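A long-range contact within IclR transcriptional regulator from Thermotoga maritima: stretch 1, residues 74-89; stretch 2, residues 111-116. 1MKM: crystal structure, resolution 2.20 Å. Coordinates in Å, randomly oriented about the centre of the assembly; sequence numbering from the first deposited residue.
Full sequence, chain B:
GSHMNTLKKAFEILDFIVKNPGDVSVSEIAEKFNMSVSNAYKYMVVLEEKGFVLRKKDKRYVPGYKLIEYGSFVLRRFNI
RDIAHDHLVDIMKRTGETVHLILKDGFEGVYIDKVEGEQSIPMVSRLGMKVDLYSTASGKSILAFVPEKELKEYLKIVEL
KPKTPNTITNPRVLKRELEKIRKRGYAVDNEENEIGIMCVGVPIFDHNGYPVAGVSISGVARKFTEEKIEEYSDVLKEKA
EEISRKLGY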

# COMPACT_ATOMS: atom_id res chain seq x y z
N VAL B 74 24.12 -10.11 14.92
CA VAL B 74 24.18 -11.42 15.56
C VAL B 74 24.10 -12.51 14.48
O VAL B 74 24.88 -13.45 14.51
CB VAL B 74 23.04 -11.62 16.57
CG1 VAL B 74 23.19 -12.96 17.26
CG2 VAL B 74 23.04 -10.50 17.61
N LEU B 75 23.17 -12.37 13.53
CA LEU B 75 23.05 -13.35 12.44
C LEU B 75 24.37 -13.39 11.68
O LEU B 75 24.82 -14.42 11.21
CB LEU B 75 21.92 -12.96 11.49
CG LEU B 75 20.51 -13.31 11.96
CD1 LEU B 75 19.48 -12.54 11.19
CD2 LEU B 75 20.29 -14.80 11.82
N ARG B 76 25.00 -12.22 11.61
CA ARG B 76 26.27 -12.05 10.92
C ARG B 76 27.37 -12.90 11.56
O ARG B 76 28.43 -13.10 10.96
CB ARG B 76 26.65 -10.56 10.98
CG ARG B 76 27.78 -10.11 10.09
CD ARG B 76 27.86 -8.59 10.11
NE ARG B 76 26.59 -7.99 9.70
CZ ARG B 76 26.34 -6.68 9.67
NH1 ARG B 76 27.28 -5.82 10.02
NH2 ARG B 76 25.15 -6.24 9.29
N ARG B 77 27.12 -13.41 12.76
CA ARG B 77 28.11 -14.23 13.45
C ARG B 77 28.08 -15.71 13.07
O ARG B 77 28.96 -16.46 13.49
CB ARG B 77 27.93 -14.15 14.96
CG ARG B 77 27.55 -12.78 15.49
CD ARG B 77 27.59 -12.80 17.00
NE ARG B 77 28.69 -11.99 17.48
CZ ARG B 77 29.59 -12.40 18.35
NH1 ARG B 77 29.54 -13.62 18.86
NH2 ARG B 77 30.57 -11.59 18.67
N PHE B 78 27.09 -16.12 12.28
CA PHE B 78 26.97 -17.53 11.89
C PHE B 78 27.27 -17.77 10.40
O PHE B 78 26.35 -17.80 9.57
CB PHE B 78 25.56 -18.03 12.21
CG PHE B 78 25.12 -17.74 13.62
CD1 PHE B 78 23.93 -17.06 13.87
CD2 PHE B 78 25.90 -18.16 14.70
CE1 PHE B 78 23.52 -16.79 15.18
CE2 PHE B 78 25.50 -17.90 16.02
CZ PHE B 78 24.30 -17.21 16.26
N ASN B 79 28.55 -17.94 10.09
CA ASN B 79 29.03 -18.16 8.73
C ASN B 79 28.11 -19.08 7.93
O ASN B 79 27.89 -18.88 6.73
CB ASN B 79 30.45 -18.71 8.77
CG ASN B 79 30.52 -20.11 9.34
OD1 ASN B 79 29.64 -20.53 10.09
ND2 ASN B 79 31.57 -20.85 8.99
N ILE B 80 27.57 -20.09 8.59
CA ILE B 80 26.67 -21.04 7.96
C ILE B 80 25.52 -20.33 7.24
O ILE B 80 25.11 -20.72 6.14
CB ILE B 80 26.06 -22.01 9.01
CG1 ILE B 80 25.31 -23.14 8.31
CG2 ILE B 80 25.08 -21.26 9.91
CD1 ILE B 80 24.61 -24.08 9.26
N ARG B 81 24.99 -19.28 7.85
CA ARG B 81 23.87 -18.55 7.28
C ARG B 81 24.13 -18.11 5.84
O ARG B 81 23.31 -18.36 4.95
CB ARG B 81 23.55 -17.33 8.16
CG ARG B 81 22.30 -16.59 7.72
CD ARG B 81 22.05 -15.37 8.55
NE ARG B 81 21.17 -14.45 7.86
CZ ARG B 81 19.86 -14.63 7.69
NH1 ARG B 81 19.26 -15.71 8.17
NH2 ARG B 81 19.15 -13.73 7.04
N ASP B 82 25.26 -17.46 5.60
CA ASP B 82 25.60 -17.00 4.26
C ASP B 82 26.01 -18.16 3.36
O ASP B 82 25.88 -18.09 2.14
CB ASP B 82 26.73 -15.97 4.34
CG ASP B 82 26.22 -14.58 4.62
OD1 ASP B 82 25.94 -13.84 3.65
OD2 ASP B 82 26.07 -14.24 5.81
N ILE B 83 26.51 -19.22 3.98
CA ILE B 83 26.93 -20.40 3.24
C ILE B 83 25.71 -21.17 2.73
O ILE B 83 25.77 -21.88 1.72
CB ILE B 83 27.75 -21.33 4.14
CG1 ILE B 83 29.20 -20.85 4.19
CG2 ILE B 83 27.69 -22.76 3.66
CD1 ILE B 83 30.07 -21.76 5.00
N ALA B 84 24.58 -21.00 3.42
CA ALA B 84 23.38 -21.72 3.05
C ALA B 84 22.25 -20.91 2.42
O ALA B 84 21.58 -21.38 1.49
CB ALA B 84 22.85 -22.47 4.29
N HIS B 85 22.04 -19.69 2.89
CA HIS B 85 20.93 -18.89 2.37
C HIS B 85 20.43 -19.14 0.95
O HIS B 85 19.22 -19.29 0.76
CB HIS B 85 21.17 -17.40 2.51
CG HIS B 85 19.96 -16.59 2.18
ND1 HIS B 85 18.81 -16.63 2.95
CD2 HIS B 85 19.66 -15.82 1.11
CE1 HIS B 85 17.86 -15.92 2.36
NE2 HIS B 85 18.35 -15.42 1.24
N ASP B 86 21.31 -19.19 -0.04
CA ASP B 86 20.85 -19.40 -1.41
C ASP B 86 20.34 -20.81 -1.69
O ASP B 86 19.37 -21.00 -2.43
CB ASP B 86 21.93 -19.01 -2.42
CG ASP B 86 22.16 -17.52 -2.46
OD1 ASP B 86 21.18 -16.77 -2.29
OD2 ASP B 86 23.31 -17.08 -2.66
N HIS B 87 20.99 -21.80 -1.09
CA HIS B 87 20.54 -23.16 -1.28
C HIS B 87 19.13 -23.25 -0.72
O HIS B 87 18.31 -24.03 -1.19
CB HIS B 87 21.46 -24.13 -0.56
CG HIS B 87 22.83 -24.20 -1.17
ND1 HIS B 87 23.65 -23.10 -1.27
CD2 HIS B 87 23.50 -25.23 -1.73
CE1 HIS B 87 24.78 -23.46 -1.86
NE2 HIS B 87 24.71 -24.74 -2.15
N LEU B 88 18.85 -22.44 0.29
CA LEU B 88 17.53 -22.42 0.91
C LEU B 88 16.54 -21.81 -0.07
O LEU B 88 15.46 -22.36 -0.29
CB LEU B 88 17.56 -21.63 2.21
CG LEU B 88 18.57 -22.12 3.27
CD1 LEU B 88 18.55 -21.16 4.46
CD2 LEU B 88 18.23 -23.54 3.73
N VAL B 89 16.90 -20.68 -0.66
CA VAL B 89 16.03 -20.02 -1.62
C VAL B 89 15.77 -20.99 -2.78
O VAL B 89 14.66 -21.07 -3.30
CB VAL B 89 16.66 -18.70 -2.16
CG1 VAL B 89 15.72 -18.03 -3.13
CG2 VAL B 89 16.96 -17.75 -1.00
N TYR B 111 16.10 -20.64 15.15
CA TYR B 111 15.86 -20.34 13.75
C TYR B 111 16.84 -19.25 13.31
O TYR B 111 16.82 -18.13 13.82
CB TYR B 111 14.43 -19.87 13.57
CG TYR B 111 13.44 -21.00 13.59
CD1 TYR B 111 12.31 -20.95 14.40
CD2 TYR B 111 13.61 -22.12 12.77
CE1 TYR B 111 11.37 -21.98 14.39
CE2 TYR B 111 12.69 -23.15 12.76
CZ TYR B 111 11.58 -23.08 13.57
OH TYR B 111 10.67 -24.11 13.58
N ILE B 112 17.74 -19.59 12.40
CA ILE B 112 18.72 -18.63 11.95
C ILE B 112 18.51 -18.16 10.52
O ILE B 112 19.24 -17.31 10.03
CB ILE B 112 20.15 -19.18 12.14
CG1 ILE B 112 20.21 -20.65 11.68
CG2 ILE B 112 20.56 -19.06 13.61
CD1 ILE B 112 21.60 -21.21 11.61
N ASP B 113 17.51 -18.73 9.86
CA ASP B 113 17.15 -18.35 8.50
C ASP B 113 15.85 -19.03 8.10
O ASP B 113 15.55 -20.14 8.55
CB ASP B 113 18.25 -18.73 7.50
CG ASP B 113 18.20 -17.89 6.22
OD1 ASP B 113 17.10 -17.44 5.84
OD2 ASP B 113 19.26 -17.68 5.60
N LYS B 114 15.06 -18.37 7.27
CA LYS B 114 13.80 -18.95 6.83
C LYS B 114 13.38 -18.35 5.49
O LYS B 114 13.39 -17.12 5.31
CB LYS B 114 12.70 -18.72 7.89
CG LYS B 114 11.31 -19.22 7.51
CD LYS B 114 10.24 -18.56 8.38
CE LYS B 114 8.88 -19.20 8.20
NZ LYS B 114 7.81 -18.53 9.01
N VAL B 115 13.04 -19.21 4.54
CA VAL B 115 12.56 -18.75 3.24
C VAL B 115 11.09 -19.09 3.16
O VAL B 115 10.73 -20.27 3.12
CB VAL B 115 13.25 -19.47 2.06
CG1 VAL B 115 12.50 -19.13 0.76
CG2 VAL B 115 14.69 -19.07 1.95
N GLU B 116 10.23 -18.08 3.12
CA GLU B 116 8.80 -18.33 3.03
C GLU B 116 8.44 -18.97 1.69
O GLU B 116 9.09 -18.74 0.68
CB GLU B 116 8.01 -17.03 3.21
CG GLU B 116 8.19 -16.36 4.56
CD GLU B 116 7.19 -15.23 4.80
OE1 GLU B 116 7.02 -14.40 3.88
OE2 GLU B 116 6.59 -15.18 5.89
O HOH W 1 20.97 -19.52 5.62

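The helix 79-89 runs beside the strand 111-115 in nearly the same direction, their axes 16° apart and 8.5 Å at closest approach, and the contact is organised around one buried carboxylate. D113 points its CA-to-CB bond toward the helix, and a charge placed there must be paid for. Three partners do so. H85 donates from ND1 to D113 OD2 at 2.9 Å, with the oxygen near the plane of the imidazole as a ring N-H requires; the bond from H85 ND1 to D113 OD1, at 3.5 Å, is weak, so OD2 is the main acceptor. Water 1 donates to D113 OD2 at 2.5 Å and to R81 O at 2.7 Å, bridging the carboxylate to the helix backbone. That carbonyl also accepts the helical bond from H85 N at 2.8 Å, so R81 O accepts from the water while keeping its helical bond.

R81 supplies the third partner, and its geometry separates charge from hydrogen bonding. R81 NH1 lies 3.2 Å from D113 OD2, a salt bridge, but the oxygen sits over one face of the guanidinium and no N-H points at it. The directed bond from R81 NH1 goes instead to I112 O, near the guanidinium plane, at a very short 2.5 Å and an angle of 125°. One nitrogen thus satisfies a strand carbonyl by hydrogen bond while balancing the neighbouring aspartate by charge. The CA-to-CB bond of R81 points sideways, and its extended chain, with the first three chi angles all t, brings its end to the strand.

Apolar contacts extend along the strand before and after this polar centre. I112, the residue with the most area covered, meets F78 CD1 with its CG2 and I80 CG2 with its CD1, both at 3.9 Å. L75 CD2 approaches I112 O to 3.3 Å, so the carbonyl that accepts from R81 also has a methyl group against it. The type I turn from L75 to F78, in which F78 N donates to L75 O at 3.0 Å, carries the L75 and F78 side chains that meet I112; I80 follows in the helix.

Further along, V115 points toward the helix, and its CG2 lies 3.9 Å from both L88 CB and V89 CG2. L88 also packs against the acid: its CD1 lies 3.7 Å from D113 CG, setting hydrocarbon beside the carboxylate without giving it a donor. K114, between D113 and V115, points away, following the alternation of a strand. The lesson from this contact is that its buried acid is met at OD2 by a ring N-H, a water and a guanidinium charge, with apolar side chains around them.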